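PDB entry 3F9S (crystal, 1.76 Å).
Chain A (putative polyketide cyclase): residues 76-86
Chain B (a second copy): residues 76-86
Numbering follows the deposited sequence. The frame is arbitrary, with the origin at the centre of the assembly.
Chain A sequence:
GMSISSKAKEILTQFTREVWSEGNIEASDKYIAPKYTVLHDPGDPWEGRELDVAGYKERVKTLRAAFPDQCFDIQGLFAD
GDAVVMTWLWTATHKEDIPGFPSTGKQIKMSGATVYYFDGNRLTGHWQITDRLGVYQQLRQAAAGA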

ATOM      1  N   GLY A  76       6.715  -4.384  -8.801  1.00 25.99           N
ATOM      2  CA  GLY A  76       7.501  -3.230  -9.174  1.00 25.64           C
ATOM      3  C   GLY A  76       8.446  -2.852  -8.069  1.00 26.08           C
ATOM      4  O   GLY A  76       8.188  -3.141  -6.895  1.00 24.44           O
ATOM      5  N   LEU A  77       9.561  -2.236  -8.456  1.00 25.24           N
ATOM      6  CA  LEU A  77      10.536  -1.703  -7.498  1.00 25.19           C
ATOM      7  C   LEU A  77      10.762  -0.281  -7.945  1.00 24.20           C
ATOM      8  O   LEU A  77      11.090  -0.064  -9.103  1.00 22.99           O
ATOM      9  CB  LEU A  77      11.840  -2.477  -7.520  1.00 26.59           C
ATOM     10  CG  LEU A  77      11.753  -3.870  -6.918  1.00 25.82           C
ATOM     11  CD1 LEU A  77      13.035  -4.623  -7.166  1.00 27.63           C
ATOM     12  CD2 LEU A  77      11.443  -3.819  -5.428  1.00 26.73           C
ATOM     13  N   PHE A  78      10.538   0.664  -7.034  1.00 22.79           N
ATOM     14  CA  PHE A  78      10.603   2.085  -7.341  1.00 23.75           C
ATOM     15  C   PHE A  78      11.590   2.696  -6.361  1.00 23.86           C
ATOM     16  O   PHE A  78      11.269   2.845  -5.195  1.00 24.90           O
ATOM     17  CB  PHE A  78       9.209   2.687  -7.228  1.00 24.78           C
ATOM     18  CG  PHE A  78       8.191   1.924  -7.996  1.00 24.94           C
ATOM     19  CD1 PHE A  78       7.964   2.196  -9.338  1.00 24.57           C
ATOM     20  CD2 PHE A  78       7.470   0.896  -7.381  1.00 26.54           C
ATOM     21  CE1 PHE A  78       7.013   1.458 -10.057  1.00 23.41           C
ATOM     22  CE2 PHE A  78       6.550   0.163  -8.104  1.00 25.39           C
ATOM     23  CZ  PHE A  78       6.315   0.449  -9.427  1.00 25.37           C
ATOM     24  N   ALA A  79      12.796   3.002  -6.840  1.00 23.52           N
ATOM     25  CA  ALA A  79      13.900   3.480  -6.017  1.00 24.03           C
ATOM     26  C   ALA A  79      13.914   4.996  -6.055  1.00 25.54           C
ATOM     27  O   ALA A  79      13.839   5.588  -7.122  1.00 26.76           O
ATOM     28  CB  ALA A  79      15.261   2.944  -6.514  1.00 24.63           C
ATOM     29  N   ASP A  80      13.975   5.623  -4.888  1.00 26.39           N
ATOM     30  CA  ASP A  80      14.103   7.072  -4.831  1.00 26.55           C
ATOM     31  C   ASP A  80      14.797   7.397  -3.534  1.00 27.53           C
ATOM     32  O   ASP A  80      14.270   7.101  -2.464  1.00 25.40           O
ATOM     33  CB  ASP A  80      12.742   7.746  -4.890  1.00 26.31           C
ATOM     34  CG  ASP A  80      12.826   9.251  -4.923  1.00 26.54           C
ATOM     35  OD1 ASP A  80      13.911   9.834  -4.716  1.00 32.89           O
ATOM     36  OD2 ASP A  80      11.801   9.876  -5.225  1.00 26.67           O
ATOM     37  N   GLY A  81      15.977   8.003  -3.648  1.00 30.75           N
ATOM     38  CA  GLY A  81      16.748   8.417  -2.478  1.00 30.64           C
ATOM     39  C   GLY A  81      17.170   7.200  -1.693  1.00 30.38           C
ATOM     40  O   GLY A  81      17.632   6.226  -2.281  1.00 34.45           O
ATOM     41  N   ASP A  82      16.909   7.235  -0.386  1.00 28.64           N
ATOM     42  CA  ASP A  82      17.199   6.145   0.549  1.00 28.50           C
ATOM     43  C   ASP A  82      16.131   5.064   0.649  1.00 27.07           C
ATOM     44  O   ASP A  82      16.176   4.237   1.567  1.00 28.26           O
ATOM     45  CB  ASP A  82      17.488   6.729   1.957  1.00 31.00           C
ATOM     46  CG  ASP A  82      16.261   7.361   2.657  1.00 37.29           C
ATOM     47  OD1 ASP A  82      15.202   7.609   2.033  1.00 43.64           O
ATOM     48  OD2 ASP A  82      16.376   7.661   3.868  1.00 40.14           O
ATOM     49  N   ALA A  83      15.190   5.057  -0.291  1.00 25.56           N
ATOM     50  CA  ALA A  83      14.068   4.141  -0.242  1.00 25.04           C
ATOM     51  C   ALA A  83      13.864   3.422  -1.555  1.00 24.39           C
ATOM     52  O   ALA A  83      14.208   3.925  -2.620  1.00 24.09           O
ATOM     53  CB  ALA A  83      12.808   4.877   0.126  1.00 25.56           C
ATOM     54  N   VAL A  84      13.310   2.224  -1.443  1.00 24.55           N
ATOM     55  CA  VAL A  84      12.854   1.474  -2.589  1.00 24.01           C
ATOM     56  C   VAL A  84      11.473   0.977  -2.205  1.00 22.64           C
ATOM     57  O   VAL A  84      11.319   0.289  -1.214  1.00 24.80           O
ATOM     58  CB  VAL A  84      13.736   0.312  -2.987  1.00 25.33           C
ATOM     59  CG1 VAL A  84      13.166  -0.353  -4.262  1.00 26.01           C
ATOM     60  CG2 VAL A  84      15.176   0.809  -3.243  1.00 23.84           C
ATOM     61  N   VAL A  85      10.489   1.363  -2.992  1.00 23.34           N
ATOM     62  CA  VAL A  85       9.128   0.888  -2.804  1.00 23.34           C
ATOM     63  C   VAL A  85       8.985  -0.387  -3.619  1.00 23.41           C
ATOM     64  O   VAL A  85       9.363  -0.409  -4.795  1.00 24.91           O
ATOM     65  CB  VAL A  85       8.083   1.886  -3.265  1.00 22.23           C
ATOM     66  CG1 VAL A  85       6.677   1.332  -2.919  1.00 24.40           C
ATOM     67  CG2 VAL A  85       8.268   3.267  -2.612  1.00 25.82           C
HETATM   68  N   MSE A  86       8.444  -1.441  -3.002  1.00 24.58           N
HETATM   69  CA  MSE A  86       8.211  -2.703  -3.645  1.00 25.25           C
HETATM   70  C   MSE A  86       6.709  -2.912  -3.634  1.00 24.47           C
HETATM   71  O   MSE A  86       6.088  -2.814  -2.580  1.00 26.07           O
HETATM   72  CB  MSE A  86       8.860  -3.821  -2.828  1.00 25.46           C
HETATM   73  CG  MSE A  86       8.776  -5.175  -3.444  1.00 25.74           C
HETATM   74 SE   MSE A  86       9.518  -6.291  -1.987  0.75 38.49          SE
HETATM   75  CE  MSE A  86       8.083  -6.656  -0.875  1.00 45.34           C
TER
ATOM     76  N   GLY B  76       5.095  10.169   1.520  1.00 25.28           N
ATOM     77  CA  GLY B  76       6.280  10.047   0.705  1.00 25.20           C
ATOM     78  C   GLY B  76       5.904   9.993  -0.761  1.00 24.68           C
ATOM     79  O   GLY B  76       4.791   9.621  -1.127  1.00 25.02           O
ATOM     80  N   LEU B  77       6.828  10.461  -1.581  1.00 22.40           N
ATOM     81  CA  LEU B  77       6.717  10.410  -3.031  1.00 24.28           C
ATOM     82  C   LEU B  77       8.018   9.799  -3.505  1.00 24.67           C
ATOM     83  O   LEU B  77       9.084  10.354  -3.217  1.00 25.31           O
ATOM     84  CB  LEU B  77       6.527  11.797  -3.579  1.00 25.58           C
ATOM     85  CG  LEU B  77       5.188  12.430  -3.261  1.00 27.28           C
ATOM     86  CD1 LEU B  77       5.285  13.911  -3.599  1.00 27.24           C
ATOM     87  CD2 LEU B  77       4.060  11.748  -4.021  1.00 28.27           C
ATOM     88  N   PHE B  78       7.932   8.654  -4.182  1.00 24.50           N
ATOM     89  CA  PHE B  78       9.082   7.888  -4.604  1.00 26.52           C
ATOM     90  C   PHE B  78       9.032   7.735  -6.108  1.00 27.09           C
ATOM     91  O   PHE B  78       8.255   6.966  -6.628  1.00 28.44           O
ATOM     92  CB  PHE B  78       9.092   6.547  -3.881  1.00 26.08           C
ATOM     93  CG  PHE B  78       8.923   6.692  -2.400  1.00 26.32           C
ATOM     94  CD1 PHE B  78      10.013   6.929  -1.594  1.00 24.58           C
ATOM     95  CD2 PHE B  78       7.662   6.616  -1.805  1.00 26.57           C
ATOM     96  CE1 PHE B  78       9.871   7.096  -0.236  1.00 25.33           C
ATOM     97  CE2 PHE B  78       7.508   6.764  -0.402  1.00 25.90           C
ATOM     98  CZ  PHE B  78       8.605   6.991   0.372  1.00 27.18           C
ATOM     99  N   ALA B  79       9.871   8.509  -6.782  1.00 25.95           N
ATOM    100  CA  ALA B  79       9.884   8.591  -8.223  1.00 26.70           C
ATOM    101  C   ALA B  79      10.917   7.662  -8.782  1.00 27.79           C
ATOM    102  O   ALA B  79      12.059   7.696  -8.361  1.00 28.84           O
ATOM    103  CB  ALA B  79      10.189   9.997  -8.657  1.00 25.86           C
ATOM    104  N   ASP B  80      10.521   6.849  -9.745  1.00 26.34           N
ATOM    105  CA  ASP B  80      11.440   5.993 -10.439  1.00 26.40           C
ATOM    106  C   ASP B  80      10.902   5.897 -11.850  1.00 27.99           C
ATOM    107  O   ASP B  80       9.820   5.365 -12.064  1.00 29.41           O
ATOM    108  CB  ASP B  80      11.551   4.633  -9.761  1.00 24.95           C
ATOM    109  CG  ASP B  80      12.635   3.761 -10.349  1.00 24.35           C
ATOM    110  OD1 ASP B  80      13.145   4.066 -11.445  1.00 29.95           O
ATOM    111  OD2 ASP B  80      13.042   2.811  -9.658  1.00 24.57           O
ATOM    112  N   GLY B  81      11.688   6.407 -12.792  1.00 32.10           N
ATOM    113  CA  GLY B  81      11.329   6.411 -14.191  1.00 33.45           C
ATOM    114  C   GLY B  81      10.050   7.194 -14.389  1.00 32.85           C
ATOM    115  O   GLY B  81       9.928   8.315 -13.907  1.00 33.67           O
ATOM    116  N   ASP B  82       9.068   6.558 -15.015  1.00 31.73           N
ATOM    117  CA  ASP B  82       7.798   7.202 -15.313  1.00 32.71           C
ATOM    118  C   ASP B  82       6.777   7.033 -14.196  1.00 30.92           C
ATOM    119  O   ASP B  82       5.633   7.413 -14.388  1.00 30.78           O
ATOM    120  CB  ASP B  82       7.221   6.702 -16.660  1.00 35.30           C
ATOM    121  CG  ASP B  82       6.809   5.219 -16.661  1.00 42.08           C
ATOM    122  OD1 ASP B  82       7.224   4.420 -15.783  1.00 45.56           O
ATOM    123  OD2 ASP B  82       6.067   4.839 -17.599  1.00 56.68           O
ATOM    124  N   ALA B  83       7.192   6.484 -13.053  1.00 29.55           N
ATOM    125  CA  ALA B  83       6.310   6.212 -11.937  1.00 28.67           C
ATOM    126  C   ALA B  83       6.742   6.995 -10.713  1.00 27.73           C
ATOM    127  O   ALA B  83       7.932   7.246 -10.513  1.00 25.63           O
ATOM    128  CB  ALA B  83       6.336   4.736 -11.609  1.00 27.59           C
ATOM    129  N   VAL B  84       5.753   7.381  -9.924  1.00 25.53           N
ATOM    130  CA  VAL B  84       5.948   8.014  -8.639  1.00 24.54           C
ATOM    131  C   VAL B  84       5.006   7.282  -7.693  1.00 25.91           C
ATOM    132  O   VAL B  84       3.797   7.281  -7.889  1.00 25.79           O
ATOM    133  CB  VAL B  84       5.693   9.523  -8.635  1.00 24.97           C
ATOM    134  CG1 VAL B  84       5.980  10.091  -7.226  1.00 25.61           C
ATOM    135  CG2 VAL B  84       6.594  10.235  -9.645  1.00 25.41           C
ATOM    136  N   VAL B  85       5.577   6.652  -6.677  1.00 25.54           N
ATOM    137  CA  VAL B  85       4.766   6.002  -5.678  1.00 24.65           C
ATOM    138  C   VAL B  85       4.462   7.076  -4.644  1.00 24.25           C
ATOM    139  O   VAL B  85       5.361   7.762  -4.191  1.00 26.54           O
ATOM    140  CB  VAL B  85       5.459   4.845  -5.000  1.00 24.54           C
ATOM    141  CG1 VAL B  85       4.462   4.137  -4.051  1.00 24.68           C
ATOM    142  CG2 VAL B  85       5.983   3.876  -6.074  1.00 25.43           C
HETATM  143  N   MSE B  86       3.182   7.212  -4.324  1.00 25.48           N
HETATM  144  CA  MSE B  86       2.707   8.114  -3.321  1.00 26.94           C
HETATM  145  C   MSE B  86       2.162   7.293  -2.183  1.00 25.69           C
HETATM  146  O   MSE B  86       1.240   6.493  -2.358  1.00 28.97           O
HETATM  147  CB  MSE B  86       1.571   8.959  -3.873  1.00 27.98           C
HETATM  148  CG  MSE B  86       1.074   9.990  -2.878  1.00 30.28           C
HETATM  149 SE   MSE B  86      -0.418  10.915  -3.689  0.75 34.26          SE
HETATM  150  CE  MSE B  86      -1.582   9.782  -3.548  1.00 28.12           C
TER

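Each stretch is a β-hairpin: strands 76-80 and 83-86 are joined by a type II' turn, from A:Asp80 to A:Ala83 and from B:Asp80 to B:Ala83. In chain A the pairing is set by A:Phe78 N to A:Val85 O (2.7 Å) and A:Asp80 N to A:Ala83 O (2.8 Å), with reciprocal bonds; chain B repeats the pattern. A:Gly81, at phi 65° and psi -130°, occupies the first central turn position, where positive phi favours glycine.

The hairpins do not extend one another's sheet. Their 76-80 strands cross at 105° with axes 5.1 Å apart, and A:Phe78 and B:Asp80 lie nearest in register, as do A:Asp80 and B:Phe78. The two hydrogen bonds across the crossing each join a backbone amide to an aspartate carboxylate. With chi1 at -176° (t), A:Asp80 extends its carboxylate across the crossing, and its OD2 accepts a hydrogen bond from B:Ala79 N at 2.8 Å with a nearly linear angle of 173°. B:Asp80, chi1 -173° (t), returns the bond, its OD2 lying 2.8 Å from A:Ala79 N at the same angle. Between these two bonds, A:Ala79 O and B:Ala79 O approach to 3.0 Å; both are acceptors, so this is a close contact without a hydrogen bond.

The apolar part is equally reciprocal. The CA-to-CB bond of A:Phe78 points sideways relative to chain B's stretch, and chi1 of -51° (m) with chi2 of -87° places its ring beside the partner hairpin: CG lies 3.5 Å from B:Val85 CG2, and CE1 3.7 Å from B:Ala83 CB. B:Phe78 adopts nearly the same angles and meets A:Val85 and A:Ala83 at matching distances. Within chain A, an ideal CB on A:Gly76 would fall 2.5 Å from A:Phe78 CZ, so glycine leaves room for this ring position. A:Val85 and B:Val85 both have chi1 t (-176° and -175°); their CG2 atoms approach the opposing phenylalanines, while A:Val85 CG1 meets B:Val85 CG1 at 3.7 Å.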